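Local coordinates for competence damage-inducible protein A (Klebsiella pneumoniae subsp. pneumoniae MGH 78578, PDB 5V01) that has no established function but belongs to the CinA family, some members of which deamidate nicotinamide mononucleotide, at residues L74-E79 / E89-E94; A108-G113 / W130-F135. One frame throughout, in Å; residues are numbered along the deposited sequence. Where two conformers were deposited one is given.

Contact 1. Residues L74-E79 / E89-E94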
loop_
_atom_site.group_PDB
_atom_site.type_symbol
_atom_site.label_atom_id
_atom_site.label_comp_id
_atom_site.label_asym_id
_atom_site.label_seq_id
_atom_site.Cartn_x
_atom_site.Cartn_y
_atom_site.Cartn_z
ATOM N N LEU A 74 -7.483 -11.093 2.086
ATOM C CA LEU A 74 -7.288 -11.778 0.798
ATOM C C LEU A 74 -7.802 -13.207 0.721
ATOM O O LEU A 74 -7.669 -13.841 -0.332
ATOM C CB LEU A 74 -5.810 -11.727 0.408
ATOM C CG LEU A 74 -5.239 -10.317 0.214
ATOM C CD1 LEU A 74 -3.739 -10.426 0.037
ATOM C CD2 LEU A 74 -5.916 -9.616 -0.950
ATOM N N GLN A 75 -8.404 -13.698 1.803
ATOM C CA GLN A 75 -8.967 -15.060 1.888
ATOM C C GLN A 75 -7.909 -16.122 1.619
ATOM O O GLN A 75 -8.216 -17.221 1.169
ATOM C CB GLN A 75 -10.184 -15.252 0.984
ATOM C CG GLN A 75 -11.349 -14.342 1.303
ATOM C CD GLN A 75 -11.169 -12.959 0.746
ATOM O OE1 GLN A 75 -10.783 -12.791 -0.414
ATOM N NE2 GLN A 75 -11.423 -11.949 1.576
ATOM N N VAL A 76 -6.658 -15.842 1.975
ATOM C CA VAL A 76 -5.622 -16.885 1.913
ATOM C C VAL A 76 -6.055 -17.952 2.917
ATOM O O VAL A 76 -6.467 -17.645 4.026
ATOM C CB VAL A 76 -4.218 -16.311 2.214
ATOM C CG1 VAL A 76 -3.184 -17.422 2.295
ATOM C CG2 VAL A 76 -3.811 -15.285 1.150
ATOM N N ARG A 77 -5.955 -19.211 2.507
ATOM C CA ARG A 77 -6.382 -20.331 3.359
ATOM C C ARG A 77 -5.457 -20.514 4.542
ATOM O O ARG A 77 -4.237 -20.524 4.394
ATOM C CB ARG A 77 -6.383 -21.634 2.586
ATOM C CG ARG A 77 -7.353 -21.674 1.450
ATOM C CD ARG A 77 -7.185 -23.025 0.777
ATOM N NE ARG A 77 -8.138 -23.202 -0.302
ATOM C CZ ARG A 77 -8.144 -24.240 -1.140
ATOM N NH1 ARG A 77 -7.241 -25.197 -1.016
ATOM N NH2 ARG A 77 -9.067 -24.315 -2.080
ATOM N N ALA A 78 -6.031 -20.772 5.715
ATOM C CA ALA A 78 -5.224 -21.044 6.909
ATOM C C ALA A 78 -4.292 -22.246 6.671
ATOM O O ALA A 78 -3.129 -22.239 7.076
ATOM C CB ALA A 78 -6.117 -21.294 8.119
ATOM N N GLU A 79 -4.850 -23.266 6.022
ATOM C CA GLU A 79 -4.135 -24.476 5.680
ATOM C C GLU A 79 -2.897 -24.209 4.816
ATOM O O GLU A 79 -1.843 -24.809 5.016
ATOM C CB GLU A 79 -5.123 -25.411 4.977
ATOM C CG GLU A 79 -6.304 -25.808 5.862
ATOM C CD GLU A 79 -7.288 -24.683 6.229
ATOM O OE1 GLU A 79 -7.591 -23.754 5.390
ATOM O OE2 GLU A 79 -7.780 -24.777 7.399
ATOM N N GLU A 89 5.353 -20.104 -2.809
ATOM C CA GLU A 89 4.585 -20.095 -4.043
ATOM C C GLU A 89 3.070 -20.136 -3.792
ATOM O O GLU A 89 2.322 -19.362 -4.374
ATOM C CB GLU A 89 4.997 -21.271 -4.930
ATOM C CG GLU A 89 4.355 -21.211 -6.299
ATOM C CD GLU A 89 4.787 -22.310 -7.239
ATOM O OE1 GLU A 89 4.887 -23.459 -6.803
ATOM O OE2 GLU A 89 4.976 -22.020 -8.426
ATOM N N ALA A 90 2.612 -21.050 -2.932
ATOM C CA ALA A 90 1.183 -21.206 -2.707
ATOM C C ALA A 90 0.549 -19.946 -2.127
ATOM O O ALA A 90 -0.543 -19.548 -2.526
ATOM C CB ALA A 90 0.912 -22.394 -1.803
ATOM N N CYS A 91 1.259 -19.295 -1.217
ATOM C CA CYS A 91 0.728 -18.066 -0.631
ATOM C C CYS A 91 0.628 -16.948 -1.654
ATOM O O CYS A 91 -0.415 -16.303 -1.743
ATOM C CB CYS A 91 1.564 -17.604 0.526
ATOM S SG CYS A 91 0.884 -16.098 1.291
ATOM N N VAL A 92 1.686 -16.710 -2.431
ATOM C CA VAL A 92 1.603 -15.620 -3.413
ATOM C C VAL A 92 0.542 -15.912 -4.479
ATOM O O VAL A 92 -0.124 -15.003 -4.963
ATOM C CB VAL A 92 2.964 -15.180 -4.040
ATOM C CG1 VAL A 92 3.824 -14.476 -3.006
ATOM C CG2 VAL A 92 3.693 -16.306 -4.760
ATOM N N GLN A 93 0.368 -17.195 -4.849
ATOM C CA GLN A 93 -0.753 -17.541 -5.746
ATOM C C GLN A 93 -2.086 -17.104 -5.144
ATOM O O GLN A 93 -2.883 -16.433 -5.803
ATOM C CB GLN A 93 -0.797 -19.038 -6.049
ATOM C CG GLN A 93 0.305 -19.500 -6.958
ATOM C CD GLN A 93 0.445 -21.001 -7.030
ATOM O OE1 GLN A 93 0.139 -21.723 -6.076
ATOM N NE2 GLN A 93 0.919 -21.479 -8.162
ATOM N N GLU A 94 -2.328 -17.483 -3.890
ATOM C CA GLU A 94 -3.602 -17.155 -3.263
ATOM C C GLU A 94 -3.762 -15.651 -3.013
ATOM O O GLU A 94 -4.862 -15.108 -3.161
ATOM C CB GLU A 94 -3.805 -17.959 -1.980
ATOM C CG GLU A 94 -4.015 -19.449 -2.254
ATOM C CD GLU A 94 -4.304 -20.254 -1.013
ATOM O OE1 GLU A 94 -4.632 -19.670 0.008
ATOM O OE2 GLU A 94 -4.235 -21.498 -1.048
HETATM O O HOH W 1 -7.239 -16.005 -1.950
HETATM O O HOH W 2 -7.409 -18.672 -1.369
#

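Contact 2. Residues A108-G113 / W130-F135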
loop_
_atom_site.group_PDB
_atom_site.type_symbol
_atom_site.label_atom_id
_atom_site.label_comp_id
_atom_site.label_asym_id
_atom_site.label_seq_id
_atom_site.Cartn_x
_atom_site.Cartn_y
_atom_site.Cartn_z
ATOM N N ALA A 108 -2.867 -8.920 -11.436
ATOM C CA ALA A 108 -2.520 -8.783 -10.014
ATOM C C ALA A 108 -1.070 -9.211 -9.818
ATOM O O ALA A 108 -0.623 -10.215 -10.369
ATOM C CB ALA A 108 -3.448 -9.630 -9.134
ATOM N N ILE A 109 -0.339 -8.430 -9.047
ATOM C CA ILE A 109 0.975 -8.823 -8.542
ATOM C C ILE A 109 0.873 -9.024 -7.055
ATOM O O ILE A 109 0.341 -8.149 -6.353
ATOM C CB ILE A 109 2.058 -7.795 -8.860
ATOM C CG1 ILE A 109 2.162 -7.596 -10.369
ATOM C CG2 ILE A 109 3.371 -8.226 -8.252
ATOM C CD1 ILE A 109 3.099 -6.508 -10.805
ATOM N N ALA A 110 1.381 -10.165 -6.585
ATOM C CA ALA A 110 1.599 -10.394 -5.156
ATOM C C ALA A 110 3.072 -10.623 -4.895
ATOM O O ALA A 110 3.730 -11.276 -5.680
ATOM C CB ALA A 110 0.777 -11.568 -4.642
ATOM N N VAL A 111 3.549 -10.106 -3.773
ATOM C CA VAL A 111 4.948 -10.205 -3.366
ATOM C C VAL A 111 4.957 -10.573 -1.884
ATOM O O VAL A 111 4.324 -9.915 -1.088
ATOM C CB VAL A 111 5.701 -8.884 -3.583
ATOM C CG1 VAL A 111 7.170 -9.051 -3.249
ATOM C CG2 VAL A 111 5.534 -8.379 -5.003
ATOM N N SER A 112 5.698 -11.608 -1.530
ATOM C CA SER A 112 5.843 -12.028 -0.137
ATOM C C SER A 112 7.232 -12.572 0.085
ATOM O O SER A 112 7.642 -13.492 -0.625
ATOM C CB SER A 112 4.793 -13.071 0.208
ATOM O OG SER A 112 4.830 -13.388 1.583
ATOM N N GLY A 113 7.945 -12.042 1.071
ATOM C CA GLY A 113 9.316 -12.435 1.316
ATOM C C GLY A 113 9.792 -12.105 2.708
ATOM O O GLY A 113 9.029 -11.636 3.561
ATOM N N TRP A 130 9.159 -14.266 -2.890
ATOM C CA TRP A 130 8.278 -14.864 -3.875
ATOM C C TRP A 130 7.400 -13.817 -4.559
ATOM O O TRP A 130 6.902 -12.888 -3.909
ATOM C CB TRP A 130 7.389 -15.949 -3.251
ATOM C CG TRP A 130 8.031 -17.304 -3.142
ATOM C CD1 TRP A 130 8.634 -17.850 -2.037
ATOM C CD2 TRP A 130 8.108 -18.285 -4.171
ATOM N NE1 TRP A 130 9.098 -19.107 -2.324
ATOM C CE2 TRP A 130 8.780 -19.411 -3.623
ATOM C CE3 TRP A 130 7.664 -18.339 -5.495
ATOM C CZ2 TRP A 130 9.026 -20.575 -4.366
ATOM C CZ3 TRP A 130 7.927 -19.493 -6.234
ATOM C CH2 TRP A 130 8.588 -20.594 -5.662
ATOM N N PHE A 131 7.213 -14.003 -5.855
ATOM C CA PHE A 131 6.419 -13.148 -6.703
ATOM C C PHE A 131 5.370 -13.965 -7.411
ATOM O O PHE A 131 5.680 -15.105 -7.832
ATOM C CB PHE A 131 7.310 -12.515 -7.791
ATOM C CG PHE A 131 8.389 -11.618 -7.247
ATOM C CD1 PHE A 131 9.575 -12.146 -6.795
ATOM C CD2 PHE A 131 8.188 -10.233 -7.162
ATOM C CE1 PHE A 131 10.556 -11.333 -6.265
ATOM C CE2 PHE A 131 9.169 -9.414 -6.637
ATOM C CZ PHE A 131 10.361 -9.949 -6.202
ATOM N N ALA A 132 4.189 -13.391 -7.608
ATOM C CA ALA A 132 3.167 -13.920 -8.513
ATOM C C ALA A 132 2.661 -12.818 -9.424
ATOM O O ALA A 132 2.401 -11.701 -8.940
ATOM C CB ALA A 132 2.008 -14.503 -7.739
ATOM N N TRP A 133 2.538 -13.109 -10.716
ATOM C CA TRP A 133 1.909 -12.217 -11.676
ATOM C C TRP A 133 0.738 -13.010 -12.237
ATOM O O TRP A 133 0.937 -14.088 -12.828
ATOM C CB TRP A 133 2.871 -11.787 -12.796
ATOM C CG TRP A 133 4.109 -11.130 -12.352
ATOM C CD1 TRP A 133 4.378 -9.762 -12.368
ATOM C CD2 TRP A 133 5.309 -11.758 -11.899
ATOM N NE1 TRP A 133 5.646 -9.535 -11.932
ATOM C CE2 TRP A 133 6.242 -10.729 -11.627
ATOM C CE3 TRP A 133 5.713 -13.094 -11.730
ATOM C CZ2 TRP A 133 7.537 -10.993 -11.171
ATOM C CZ3 TRP A 133 6.991 -13.343 -11.279
ATOM C CH2 TRP A 133 7.893 -12.310 -11.018
ATOM N N ASN A 134 -0.469 -12.516 -12.013
ATOM C CA ASN A 134 -1.711 -13.189 -12.330
ATOM C C ASN A 134 -2.423 -12.355 -13.393
ATOM O O ASN A 134 -2.871 -11.257 -13.107
ATOM C CB ASN A 134 -2.503 -13.383 -11.040
ATOM C CG ASN A 134 -3.849 -14.033 -11.233
ATOM O OD1 ASN A 134 -4.397 -14.073 -12.331
ATOM N ND2 ASN A 134 -4.415 -14.507 -10.125
ATOM N N PHE A 135 -2.476 -12.865 -14.630
ATOM C CA PHE A 135 -3.143 -12.205 -15.742
ATOM C C PHE A 135 -4.462 -12.944 -15.951
ATOM O O PHE A 135 -4.477 -14.047 -16.500
ATOM C CB PHE A 135 -2.258 -12.259 -17.015
ATOM C CG PHE A 135 -2.921 -11.719 -18.256
ATOM C CD1 PHE A 135 -3.472 -10.460 -18.312
ATOM C CD2 PHE A 135 -2.928 -12.482 -19.404
ATOM C CE1 PHE A 135 -4.079 -9.974 -19.465
ATOM C CE2 PHE A 135 -3.528 -12.014 -20.566
ATOM C CZ PHE A 135 -4.137 -10.772 -20.585
#

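Contact 1. Residues L74-E79 / E89-E94
Glu94 reaches across to the turn at Val76 and Arg77 and carries most of this contact. Its OE1 accepts the backbone N-H of Arg77, with Arg77 N to Glu94 OE1 at 2.9 Å. The bond is almost straight, 171° at the hydrogen, and the donor comes nearly in line with the CD-OE1 bond. Val76 flanks the same oxygen: its CG1, set anti to the backbone N (chi1 174°), lies 3.5 Å from Glu94 OE1. The other branch, CG2, rests on the root of the acid, 4.1 Å from Glu94 CB. The Arg77 side chain crosses that of Glu94 at about a right angle. Its methylenes pass the carboxylate, with Arg77 CD to Glu94 OE2 at 3.8 Å. No salt bridge forms. Arg77 NE stays 4.3 Å from Glu94 OE2, and that oxygen lies well out of the guanidinium plane, so any attraction is through charge alone.

This is a junction between consecutive helices, held against a third. Gln75 takes a positive phi and ends helix 67-74. Arg77 is the N-cap residue of helix 78-84. Helix 89-103 supplies Glu94, whose OE2 is hydrogen-bonded to Thr80 OG1 in the first turn of helix 78-84. One carboxylate therefore grips the start of that helix at two points.

Two waters fill in around the turn. One bridges the backbone carbonyls, 2.7 Å from Leu74 O and 2.8 Å from Glu94 O. The other bonds Gln75 O and, weakly, Glu94 OE1. Deeper in, Val76 CG1 faces the sulfur of buried Cys91. Leu81 touches both of these side chains. Met95 of helix 89-103 packs on Val76 and on Leu74, and Ile99 also packs on Leu74.

Contact 2. Residues A108-G113 / W130-F135
The indole of Trp133 is met by Ile109, and the ring of Phe131 by Val111. Both aromatics are approached obliquely by the aliphatic chain. Ile109 CG1 lies 3.7 Å from Trp133 CD1, and the end of the same chain follows, with Ile109 CD1 at 3.8 Å from Trp133 CD1. With Trp133 CG beside the backbone N (chi1 -57°), the indole is met at its pyrrole side. Val111 and Phe131 lie side by side and point the same way. Val111 CG2 is 3.9 Å from Phe131 CD2, and Val111 CG1 is close to Phe131 CE2. Beyond the two strands, Tyr160 meets Phe131 edge-to-face and Lys168 makes a cation-pi contact with Trp133. Trp133 NE1 is hydrogen-bonded to Ala161 O, which satisfies the buried indole N-H.

The other face carries Ala108, Ala110, Ala132, Ser112, Asn134 and the start of Trp130. Ala110 CB and Ala132 CB are neighbours at 4.4 Å. Trp130 CB is 3.6 Å from Ser112 O, but the ring leads away from the partner strand. Ser112 OG is bonded to Ala86 O, and Asn134 OD1 to Gly137 N.

Three hydrogen-bonded pairs join the backbones: Ala108 with Asn134, Ala110 with Ala132, and Ser112 with Trp130. Each pair makes both of its bonds; Asn134 N to Ala108 O, for example, is 2.8 Å. Ile109-Trp133 and Val111-Phe131 are the non-hydrogen-bonded pairs between them. There the CA-H groups approach carbonyls, as at Ile109 CA to Ala132 O, 3.2 Å.

The strands run antiparallel at 170°. Strand 107-113 is the middle one of a mixed five-stranded sheet, with 128-135 beside it. Helix 150-169 packs on the face of Ile109, Phe131 and Trp133 and helix 89-103 on that of Ala108, Ala110 and Ser112, the layered alpha/beta/alpha build of the CinA domain.

From the N terminus, contact 1 comes first. It closes a short excursion that includes most of helix 78-84 and brings the turn before that helix to the first turns of helix 89-103. That helix then leads directly into strand 107-113, where contact 2 opens. Contact 2 closes around a longer, mostly irregular excursion back to strand 128-135. The two follow in series and neither nests in nor crosses the other. They meet through the far side of segment 89-94: Val92 O packs on Ala110 CB and Ala132 CB, and Glu89 lies against Trp130. Contact 1 ties the junction of helices 67-74 and 78-84 to helix 89-103, which rests on the two strands paired at contact 2.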